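Local coordinates for protein tyrocidine synthetase 3 (Brevibacillus brevis, PDB 2JGP) that probably catalyses peptide bond formation in tyrocidine biosynthesis, as a nonribosomal peptide synthetase bidomain that joins a peptidyl carrier to a condensation domain, at residues R105-D110 with F154-G159; F194-A199 with H221-D226; E410-K415 with N425-T430; L465-T470 with E493-H498. All coordinates share one frame; numbering follows the deposited sequence.

In the fold
All four contacts lie within the condensation region, but at different depths. Contact 2 joins two loops and contact 4 a strand and a helix, and in both every touching residue is buried; contacts 1 and 3 reach from buried side chains out to more accessible ones. Contacts 1 and 2 are neighbours, with centres about 11 Å apart, and are tied by the backbone bond from Phe-154 N to Leu-196 O, 2.8 Å. Contacts 3 and 4 meet where Thr-430 OG1 lies 3.0 Å from Leu-465 O, a probable hydrogen bond. Chemistry follows place: water and histidine bonds enter contacts 1 and 2, whereas within contacts 3 and 4 the segments touch through carbon atoms alone.

Contact 1 of 4, residues R105-D110 with F154-G159; sequences RMYILD and FAVVNG
Tyr-107 overlaps the CB of Phe-154 obliquely with the CD1-CE1 side of its ring, CE1 lying 3.6 Å from Phe-154 CB. Its CD1 is nearly as close to the same methylene carbon, at 3.8 Å. The two side chains pass alongside, running opposite ways, and the Phe-154 ring runs on away from the helix, so the phenylalanine offers mainly its CB. With CG opposite the backbone N (chi1 -174°), the tyrosine ring stretches from the helix across to the strand. At the other side of the ring Val-156 comes in roughly perpendicular: its CG2 lies 3.8 Å from Tyr-107 CE2 and 3.4 Å from Tyr-107 OH. The tyrosine is thus straddled by two residues, one turned into the interior and one at the surface.

The phenol oxygen has a polar partner as well. A water in the plane of the ring sits 2.5 Å from Tyr-107 OH, short for a hydrogen bond, and it donates to Phe-154 O at 2.9 Å. Such a bridge would link the ring's end to the strand backbone, where no direct hydrogen bond spans the two segments. Pro-161, on the adjoining strand, also touches Tyr-107.

Beyond Val-157 the chain turns back through Asn-158 and Gly-159, both with positive phi values that fit a type I' turn, and strand 160-165 follows. The helical segment 105-110 runs at 90° to strand segment 154-157, the first arm of a two-residue beta hairpin within the condensation domain.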
# COMPACT_ATOMS: atom_id res chain seq x y z
N ARG A 105 0.72 -4.91 16.30
CA ARG A 105 -0.62 -4.34 16.47
C ARG A 105 -1.71 -5.39 16.25
O ARG A 105 -2.66 -5.49 17.03
CB ARG A 105 -0.82 -3.15 15.53
CG ARG A 105 -2.25 -2.61 15.52
CD ARG A 105 -2.32 -1.15 15.09
NE ARG A 105 -3.57 -0.55 15.57
CZ ARG A 105 -4.75 -0.64 14.95
NH1 ARG A 105 -4.88 -1.31 13.81
NH2 ARG A 105 -5.82 -0.05 15.48
N MET A 106 -1.57 -6.17 15.18
CA MET A 106 -2.53 -7.23 14.87
C MET A 106 -2.57 -8.28 15.97
O MET A 106 -3.65 -8.72 16.38
CB MET A 106 -2.21 -7.90 13.53
CG MET A 106 -2.46 -7.02 12.33
SD MET A 106 -2.08 -7.90 10.80
CE MET A 106 -2.32 -6.61 9.60
N TYR A 107 -1.40 -8.68 16.47
CA TYR A 107 -1.33 -9.67 17.56
C TYR A 107 -2.09 -9.19 18.80
O TYR A 107 -2.92 -9.91 19.34
CB TYR A 107 0.12 -9.98 17.94
CG TYR A 107 0.21 -11.10 18.95
CD1 TYR A 107 0.23 -12.43 18.56
CD2 TYR A 107 0.21 -10.82 20.32
CE1 TYR A 107 0.29 -13.46 19.49
CE2 TYR A 107 0.27 -11.84 21.26
CZ TYR A 107 0.31 -13.16 20.84
OH TYR A 107 0.36 -14.16 21.78
N ILE A 108 -1.77 -7.97 19.23
CA ILE A 108 -2.37 -7.38 20.43
C ILE A 108 -3.89 -7.24 20.28
O ILE A 108 -4.64 -7.57 21.20
CB ILE A 108 -1.76 -6.00 20.74
CG1 ILE A 108 -0.29 -6.15 21.16
CG2 ILE A 108 -2.53 -5.30 21.85
CD1 ILE A 108 0.44 -4.84 21.25
N LEU A 109 -4.33 -6.76 19.12
CA LEU A 109 -5.76 -6.60 18.87
C LEU A 109 -6.47 -7.96 18.81
O LEU A 109 -7.54 -8.13 19.40
CB LEU A 109 -6.01 -5.78 17.60
CG LEU A 109 -5.62 -4.31 17.73
CD1 LEU A 109 -5.70 -3.60 16.39
CD2 LEU A 109 -6.49 -3.60 18.74
N ASP A 110 -5.86 -8.92 18.12
CA ASP A 110 -6.38 -10.29 18.03
C ASP A 110 -6.54 -10.96 19.40
O ASP A 110 -7.53 -11.66 19.65
CB ASP A 110 -5.46 -11.13 17.14
CG ASP A 110 -6.04 -12.49 16.79
OD1 ASP A 110 -6.01 -13.40 17.65
OD2 ASP A 110 -6.48 -12.67 15.63
N PHE A 154 3.04 -17.36 16.42
CA PHE A 154 3.42 -16.28 17.33
C PHE A 154 3.36 -16.76 18.76
O PHE A 154 2.52 -17.59 19.12
CB PHE A 154 2.51 -15.07 17.16
CG PHE A 154 2.54 -14.48 15.78
CD1 PHE A 154 3.37 -13.41 15.48
CD2 PHE A 154 1.74 -15.00 14.78
CE1 PHE A 154 3.39 -12.87 14.21
CE2 PHE A 154 1.75 -14.45 13.50
CZ PHE A 154 2.59 -13.40 13.21
N ALA A 155 4.27 -16.24 19.57
CA ALA A 155 4.30 -16.49 21.01
C ALA A 155 4.65 -15.18 21.69
O ALA A 155 5.04 -14.22 21.02
CB ALA A 155 5.32 -17.56 21.34
N VAL A 156 4.49 -15.13 23.01
CA VAL A 156 4.94 -13.98 23.79
C VAL A 156 6.21 -14.38 24.52
O VAL A 156 6.22 -15.33 25.30
CB VAL A 156 3.86 -13.50 24.79
CG1 VAL A 156 4.43 -12.42 25.73
CG2 VAL A 156 2.66 -12.95 24.04
N VAL A 157 7.29 -13.66 24.24
CA VAL A 157 8.58 -13.92 24.85
C VAL A 157 9.12 -12.61 25.38
O VAL A 157 9.16 -11.61 24.66
CB VAL A 157 9.57 -14.52 23.83
CG1 VAL A 157 10.99 -14.57 24.40
CG2 VAL A 157 9.10 -15.92 23.41
N ASN A 158 9.52 -12.61 26.65
CA ASN A 158 9.91 -11.38 27.34
C ASN A 158 8.94 -10.23 27.06
O ASN A 158 9.35 -9.13 26.70
CB ASN A 158 11.36 -11.02 26.96
CG ASN A 158 12.36 -12.09 27.39
OD1 ASN A 158 12.13 -12.82 28.35
ND2 ASN A 158 13.48 -12.18 26.69
N GLY A 159 7.64 -10.52 27.20
CA GLY A 159 6.59 -9.50 27.12
C GLY A 159 6.24 -8.94 25.76
O GLY A 159 5.42 -8.02 25.65
O HOH W 1 0.44 -16.46 20.76

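Contact 2 of 4, residues F194-A199 with H221-D226; sequences FDLEVA and HHSISD
Leu-196 sets its CD1 methyl squarely over the His-221 ring, 3.6 Å from the centroid and only 5° off the normal, a clean CH-pi contact. Phe-194 approaches the same imidazole at its edge, with CD1 4.1 Å from His-221 CD2, while the backbone His-221 N lies above one face of the phenylalanine ring, toward its rim. This is the tight, buried half. The ring is gripped at both nitrogens: His-221 ND1 accepts from Ser-223 N at 3.1 Å and pairs with Ser-223 OG at 2.8 Å, while His-221 NE2 bonds to Asp-110 on helix 101-113. Together these bonds fix how the imidazole is rotated.

His-221 opens the HHxxxDG signature of condensation domains, which continues through His-222 to Asp-226; that aspartate caps the following helix and forms a salt bridge with Arg-359. The second histidine of this motif is commonly linked to catalysis in the family.

The residues flanking Leu-196 form the looser, solvent-facing part. Asp-195 and Glu-197 are exposed, and Asp-195 points away from the histidine loop. A type I turn runs from Asp-195 to Val-198, overlaid by an Asx turn in which Glu-197 N donates to Asp-195 OD1 at 2.9 Å.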
# COMPACT_ATOMS: atom_id res chain seq x y z
N PHE A 194 -8.21 -17.79 13.57
CA PHE A 194 -6.99 -18.58 13.60
C PHE A 194 -6.42 -18.53 15.00
O PHE A 194 -6.43 -17.47 15.64
CB PHE A 194 -5.95 -17.99 12.63
CG PHE A 194 -6.26 -18.25 11.19
CD1 PHE A 194 -7.03 -17.36 10.46
CD2 PHE A 194 -5.77 -19.38 10.56
CE1 PHE A 194 -7.32 -17.59 9.13
CE2 PHE A 194 -6.04 -19.62 9.22
CZ PHE A 194 -6.81 -18.73 8.51
N ASP A 195 -5.92 -19.67 15.47
CA ASP A 195 -5.08 -19.71 16.65
C ASP A 195 -3.68 -19.28 16.23
O ASP A 195 -3.02 -19.99 15.46
CB ASP A 195 -5.05 -21.12 17.25
CG ASP A 195 -4.26 -21.19 18.55
OD1 ASP A 195 -3.42 -20.31 18.81
OD2 ASP A 195 -4.50 -22.13 19.31
N LEU A 196 -3.24 -18.12 16.71
CA LEU A 196 -1.98 -17.54 16.28
C LEU A 196 -0.74 -18.33 16.74
O LEU A 196 0.37 -18.08 16.24
CB LEU A 196 -1.89 -16.08 16.74
CG LEU A 196 -2.19 -14.97 15.73
CD1 LEU A 196 -3.09 -15.39 14.55
CD2 LEU A 196 -2.72 -13.71 16.44
N GLU A 197 -0.94 -19.26 17.68
CA GLU A 197 0.13 -20.13 18.18
C GLU A 197 0.40 -21.34 17.29
O GLU A 197 1.32 -22.11 17.56
CB GLU A 197 -0.23 -20.66 19.57
CG GLU A 197 -0.24 -19.63 20.66
CD GLU A 197 -0.24 -20.26 22.03
OE1 GLU A 197 0.55 -19.82 22.87
OE2 GLU A 197 -1.03 -21.21 22.25
N VAL A 198 -0.39 -21.51 16.23
CA VAL A 198 -0.34 -22.72 15.42
C VAL A 198 -0.15 -22.39 13.94
O VAL A 198 -1.04 -21.85 13.29
CB VAL A 198 -1.62 -23.57 15.60
CG1 VAL A 198 -1.61 -24.78 14.66
CG2 VAL A 198 -1.76 -24.01 17.05
N ALA A 199 1.03 -22.72 13.43
CA ALA A 199 1.31 -22.64 12.00
C ALA A 199 0.86 -23.96 11.35
O ALA A 199 0.87 -25.01 12.00
CB ALA A 199 2.80 -22.39 11.76
N HIS A 221 -4.28 -15.54 7.78
CA HIS A 221 -4.34 -14.46 8.74
C HIS A 221 -3.49 -13.29 8.26
O HIS A 221 -2.40 -13.48 7.74
CB HIS A 221 -3.87 -14.94 10.11
CG HIS A 221 -4.22 -14.01 11.21
ND1 HIS A 221 -3.41 -12.95 11.58
CD2 HIS A 221 -5.32 -13.94 12.00
CE1 HIS A 221 -3.98 -12.29 12.57
NE2 HIS A 221 -5.14 -12.86 12.84
N HIS A 222 -4.00 -12.07 8.44
CA HIS A 222 -3.36 -10.88 7.89
C HIS A 222 -1.99 -10.57 8.50
O HIS A 222 -1.23 -9.77 7.95
CB HIS A 222 -4.27 -9.65 8.02
CG HIS A 222 -4.14 -8.67 6.88
ND1 HIS A 222 -2.92 -8.28 6.38
CD2 HIS A 222 -5.07 -8.03 6.14
CE1 HIS A 222 -3.10 -7.42 5.40
NE2 HIS A 222 -4.40 -7.26 5.22
N SER A 223 -1.67 -11.20 9.63
CA SER A 223 -0.35 -11.04 10.28
C SER A 223 0.81 -11.64 9.47
O SER A 223 1.97 -11.31 9.71
CB SER A 223 -0.36 -11.67 11.68
OG SER A 223 -0.62 -13.06 11.61
N ILE A 224 0.50 -12.54 8.54
CA ILE A 224 1.53 -13.19 7.71
C ILE A 224 1.33 -12.99 6.20
O ILE A 224 1.95 -13.66 5.38
CB ILE A 224 1.68 -14.70 8.09
CG1 ILE A 224 0.35 -15.46 8.02
CG2 ILE A 224 2.23 -14.83 9.49
CD1 ILE A 224 -0.17 -15.68 6.63
N SER A 225 0.49 -12.03 5.84
CA SER A 225 0.18 -11.79 4.43
C SER A 225 -0.33 -10.37 4.20
O SER A 225 -0.45 -9.58 5.14
CB SER A 225 -0.85 -12.82 3.96
OG SER A 225 -0.98 -12.81 2.55
N ASP A 226 -0.56 -10.04 2.93
CA ASP A 226 -1.26 -8.82 2.53
C ASP A 226 -1.74 -8.97 1.08
O ASP A 226 -1.55 -10.03 0.46
CB ASP A 226 -0.42 -7.54 2.77
CG ASP A 226 0.85 -7.48 1.95
OD1 ASP A 226 1.02 -8.29 1.02
OD2 ASP A 226 1.68 -6.57 2.23

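Contact 3 of 4, residues E410-K415 with N425-T430; sequences EELVEK and NPLFDT
CG of Leu-412 stands opposite its backbone N (chi1 180°), while CG of Leu-427 stands opposite its own carbonyl carbon (chi1 -78°); these two settings bring the leucine ends together at a right angle. Leu-427 occupies the centre of a classic gamma turn: its phi is positive, and Phe-428 N reaches back to Pro-426 O at 2.8 Å in a weak bond. The turn pushes two neighbouring residues, Pro-426 and Leu-427, toward helix 409-415 just ahead of strand 430-435.

The leucine pair is the closer of the two meetings. Leu-427 CD1 touches Leu-412 CD2 at 3.5 Å and sits 3.9 Å from Leu-412 CG, so the meeting is methyl to methyl, with the branch carbon just behind. Trp-276 and Leu-277 of helix 267-279 also pack on Leu-412, and Ala-376 of strand 373-379 receives Leu-427, so this leucine pair joins helix, turn and sheet.

One residue further along the helix the fit is slacker. Val-413 CG2, the branch beside the backbone N, lies 4.1 Å from Pro-426 CB, and the proline CG is scarcely farther. Both residues are partly exposed, and no hydrogen bond spans the two segments.

A polar clasp flanks the turn. Asp-429 folds back across it, held by a salt bridge to Arg-424 through OD2, while its OD1 accepts a hydrogen bond from Asn-425 N at 2.9 Å with a nearly straight N-H...O angle of 174°.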
# COMPACT_ATOMS: atom_id res chain seq x y z
N GLU A 410 1.67 2.98 13.06
CA GLU A 410 1.39 2.64 14.46
C GLU A 410 2.14 3.53 15.44
O GLU A 410 1.60 3.90 16.48
CB GLU A 410 1.77 1.18 14.75
CG GLU A 410 0.93 0.13 14.01
CD GLU A 410 1.41 -0.14 12.60
OE1 GLU A 410 2.60 0.11 12.31
OE2 GLU A 410 0.59 -0.59 11.77
N GLU A 411 3.40 3.85 15.12
CA GLU A 411 4.21 4.73 15.95
C GLU A 411 3.70 6.17 15.91
O GLU A 411 3.67 6.84 16.94
CB GLU A 411 5.68 4.68 15.52
CG GLU A 411 6.36 3.36 15.82
CD GLU A 411 6.34 3.02 17.29
OE1 GLU A 411 6.55 3.93 18.12
OE2 GLU A 411 6.11 1.83 17.62
N LEU A 412 3.32 6.63 14.72
CA LEU A 412 2.82 7.99 14.55
C LEU A 412 1.58 8.25 15.39
O LEU A 412 1.49 9.27 16.08
CB LEU A 412 2.50 8.26 13.07
CG LEU A 412 1.95 9.65 12.73
CD1 LEU A 412 2.89 10.75 13.22
CD2 LEU A 412 1.71 9.76 11.24
N VAL A 413 0.63 7.33 15.34
CA VAL A 413 -0.63 7.46 16.08
C VAL A 413 -0.38 7.59 17.58
O VAL A 413 -0.96 8.46 18.23
CB VAL A 413 -1.56 6.26 15.82
CG1 VAL A 413 -2.69 6.20 16.86
CG2 VAL A 413 -2.13 6.32 14.40
N GLU A 414 0.49 6.74 18.11
CA GLU A 414 0.82 6.77 19.54
C GLU A 414 1.65 8.00 19.91
O GLU A 414 1.46 8.58 20.98
CB GLU A 414 1.56 5.49 19.94
CG GLU A 414 0.71 4.22 19.84
CD GLU A 414 -0.44 4.19 20.84
OE1 GLU A 414 -1.54 3.71 20.47
OE2 GLU A 414 -0.26 4.65 21.98
N LYS A 415 2.57 8.40 19.03
CA LYS A 415 3.47 9.52 19.29
C LYS A 415 2.75 10.87 19.29
O LYS A 415 3.14 11.79 20.00
CB LYS A 415 4.62 9.54 18.28
CG LYS A 415 5.77 10.48 18.62
CD LYS A 415 6.58 9.96 19.80
CE LYS A 415 7.84 10.78 20.00
NZ LYS A 415 8.84 10.06 20.84
N ASN A 425 -11.65 7.57 12.54
CA ASN A 425 -10.33 6.96 12.54
C ASN A 425 -9.23 7.99 12.80
O ASN A 425 -9.42 9.18 12.54
CB ASN A 425 -10.09 6.24 11.22
CG ASN A 425 -10.88 4.95 11.12
OD1 ASN A 425 -10.49 3.93 11.68
ND2 ASN A 425 -12.00 4.99 10.41
N PRO A 426 -8.08 7.53 13.33
CA PRO A 426 -7.01 8.47 13.63
C PRO A 426 -6.42 9.10 12.37
O PRO A 426 -6.20 8.41 11.36
CB PRO A 426 -5.98 7.62 14.38
CG PRO A 426 -6.27 6.22 14.01
CD PRO A 426 -7.72 6.14 13.67
N LEU A 427 -6.22 10.41 12.42
CA LEU A 427 -5.57 11.22 11.38
C LEU A 427 -6.38 11.43 10.10
O LEU A 427 -6.37 12.54 9.56
CB LEU A 427 -4.16 10.69 11.05
CG LEU A 427 -3.07 11.06 12.06
CD1 LEU A 427 -1.74 10.45 11.66
CD2 LEU A 427 -2.93 12.58 12.19
N PHE A 428 -7.06 10.40 9.60
CA PHE A 428 -7.87 10.53 8.38
C PHE A 428 -9.12 9.65 8.42
O PHE A 428 -9.13 8.57 9.01
CB PHE A 428 -7.04 10.23 7.13
CG PHE A 428 -6.30 8.93 7.18
CD1 PHE A 428 -6.92 7.74 6.81
CD2 PHE A 428 -4.98 8.88 7.62
CE1 PHE A 428 -6.24 6.53 6.88
CE2 PHE A 428 -4.30 7.68 7.68
CZ PHE A 428 -4.92 6.50 7.31
N ASP A 429 -10.18 10.14 7.77
CA ASP A 429 -11.46 9.43 7.69
C ASP A 429 -11.81 9.02 6.27
O ASP A 429 -12.90 8.50 6.01
CB ASP A 429 -12.56 10.29 8.29
CG ASP A 429 -12.46 10.37 9.78
OD1 ASP A 429 -12.47 9.29 10.42
OD2 ASP A 429 -12.34 11.49 10.32
N THR A 430 -10.88 9.23 5.35
CA THR A 430 -11.03 8.75 3.99
C THR A 430 -9.69 8.21 3.49
O THR A 430 -8.64 8.64 3.95
CB THR A 430 -11.55 9.85 3.05
OG1 THR A 430 -11.74 9.30 1.74
CG2 THR A 430 -10.57 11.01 2.96

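Contact 4 of 4, residues L465-T470 with E493-H498; sequences LTFSAT and ERFSRH
Leu-465 and Phe-495 make the main aliphatic-aromatic contact, approaching from opposite directions. The leucine straddles one corner of the ring with both methyls: CD2 lies 3.9 Å from Phe-495 CE2 and 4.0 Å from Phe-495 CZ, and Leu-465 CD1 is 4.1 Å from the same CE2. On the helix side, CG of Phe-495 is turned opposite the backbone N (chi1 -177°), which sends the ring out toward the strand. Leu-465 carries its CG between the backbone N and the carbonyl carbon (chi1 77°), a less common setting that swings both methyls to the ring.

The aromatic-aromatic contact is looser. Phe-495 CE2 comes to the edge of the Phe-467 ring, near its plane, 4.3 Å from Phe-467 CD1. Further rings extend the cluster: Tyr-344 meets Phe-495 edge-to-face, and Tyr-337 and Phe-499 both meet Phe-467.

No hydrogen bond crosses between the two segments; the helix bonds along itself, with Arg-497 N to Glu-493 O at 3.1 Å, and the strand to its sheet neighbours on both sides, Phe-467 to Val-431 and Thr-433, Thr-466 to Glu-481.

Leu-465 and Phe-467, two residues apart, thus project from one face of a mixed sheet onto helices 329-345 and 489-508, the alpha/beta layering of the chloramphenicol acetyltransferase-like fold that condensation domains share.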
# COMPACT_ATOMS: atom_id res chain seq x y z
N LEU A 465 -15.36 6.82 3.83
CA LEU A 465 -15.36 6.31 2.48
C LEU A 465 -13.94 6.05 1.97
O LEU A 465 -12.98 6.68 2.42
CB LEU A 465 -16.13 7.26 1.54
CG LEU A 465 -15.48 8.56 1.07
CD1 LEU A 465 -14.71 8.30 -0.20
CD2 LEU A 465 -16.54 9.62 0.82
N THR A 466 -13.83 5.07 1.08
CA THR A 466 -12.58 4.76 0.41
C THR A 466 -12.79 5.00 -1.07
O THR A 466 -13.68 4.40 -1.68
CB THR A 466 -12.18 3.29 0.63
OG1 THR A 466 -11.92 3.08 2.03
CG2 THR A 466 -10.95 2.94 -0.18
N PHE A 467 -11.97 5.88 -1.64
CA PHE A 467 -12.09 6.29 -3.03
C PHE A 467 -11.04 5.53 -3.82
O PHE A 467 -9.86 5.62 -3.50
CB PHE A 467 -11.86 7.80 -3.14
CG PHE A 467 -12.00 8.35 -4.53
CD1 PHE A 467 -13.17 8.98 -4.93
CD2 PHE A 467 -10.96 8.24 -5.45
CE1 PHE A 467 -13.30 9.49 -6.21
CE2 PHE A 467 -11.09 8.75 -6.73
CZ PHE A 467 -12.26 9.38 -7.11
N SER A 468 -11.46 4.75 -4.81
CA SER A 468 -10.57 3.89 -5.57
C SER A 468 -10.64 4.18 -7.06
O SER A 468 -11.70 4.07 -7.67
CB SER A 468 -10.92 2.42 -5.34
OG SER A 468 -10.63 2.04 -4.01
N ALA A 469 -9.51 4.55 -7.65
CA ALA A 469 -9.42 4.68 -9.10
C ALA A 469 -8.76 3.42 -9.65
O ALA A 469 -7.76 2.95 -9.11
CB ALA A 469 -8.61 5.92 -9.47
N THR A 470 -9.34 2.85 -10.71
CA THR A 470 -8.80 1.65 -11.33
C THR A 470 -8.71 1.82 -12.85
O THR A 470 -9.72 2.09 -13.50
CB THR A 470 -9.66 0.41 -11.01
OG1 THR A 470 -9.75 0.26 -9.58
CG2 THR A 470 -9.05 -0.85 -11.61
N GLU A 493 -23.21 8.45 -5.68
CA GLU A 493 -23.19 8.53 -7.15
C GLU A 493 -22.98 9.97 -7.62
O GLU A 493 -22.26 10.20 -8.59
CB GLU A 493 -24.47 7.92 -7.75
CG GLU A 493 -24.50 6.39 -7.64
CD GLU A 493 -25.80 5.77 -8.13
OE1 GLU A 493 -26.77 6.51 -8.42
OE2 GLU A 493 -25.86 4.53 -8.22
N ARG A 494 -23.58 10.93 -6.93
CA ARG A 494 -23.39 12.35 -7.25
C ARG A 494 -21.98 12.82 -6.91
O ARG A 494 -21.38 13.60 -7.66
CB ARG A 494 -24.43 13.21 -6.51
CG ARG A 494 -24.37 14.69 -6.85
CD ARG A 494 -25.44 15.50 -6.12
NE ARG A 494 -26.79 15.10 -6.53
CZ ARG A 494 -27.64 14.38 -5.80
NH1 ARG A 494 -27.33 13.95 -4.58
NH2 ARG A 494 -28.84 14.08 -6.30
N PHE A 495 -21.47 12.36 -5.77
CA PHE A 495 -20.09 12.59 -5.32
C PHE A 495 -19.10 12.16 -6.40
O PHE A 495 -18.15 12.89 -6.70
CB PHE A 495 -19.86 11.79 -4.02
CG PHE A 495 -18.51 11.97 -3.39
CD1 PHE A 495 -18.20 13.11 -2.67
CD2 PHE A 495 -17.56 10.94 -3.45
CE1 PHE A 495 -16.96 13.25 -2.05
CE2 PHE A 495 -16.32 11.07 -2.83
CZ PHE A 495 -16.02 12.23 -2.12
N SER A 496 -19.33 10.99 -6.98
CA SER A 496 -18.48 10.44 -8.03
C SER A 496 -18.54 11.26 -9.32
O SER A 496 -17.50 11.54 -9.92
CB SER A 496 -18.86 8.99 -8.32
OG SER A 496 -18.79 8.20 -7.15
N ARG A 497 -19.74 11.64 -9.74
CA ARG A 497 -19.93 12.51 -10.91
C ARG A 497 -19.21 13.84 -10.72
O ARG A 497 -18.64 14.38 -11.66
CB ARG A 497 -21.42 12.77 -11.19
CG ARG A 497 -22.22 11.53 -11.60
CD ARG A 497 -23.56 11.91 -12.23
NE ARG A 497 -24.47 12.59 -11.30
CZ ARG A 497 -25.25 11.98 -10.41
NH1 ARG A 497 -25.27 10.65 -10.30
NH2 ARG A 497 -26.03 12.71 -9.61
N HIS A 498 -19.26 14.37 -9.50
CA HIS A 498 -18.58 15.62 -9.17
C HIS A 498 -17.06 15.48 -9.28
O HIS A 498 -16.38 16.42 -9.70
CB HIS A 498 -18.98 16.13 -7.79
CG HIS A 498 -20.35 16.73 -7.75
ND1 HIS A 498 -21.05 17.09 -8.88
CD2 HIS A 498 -21.15 17.07 -6.70
CE1 HIS A 498 -22.22 17.60 -8.54
NE2 HIS A 498 -22.30 17.59 -7.22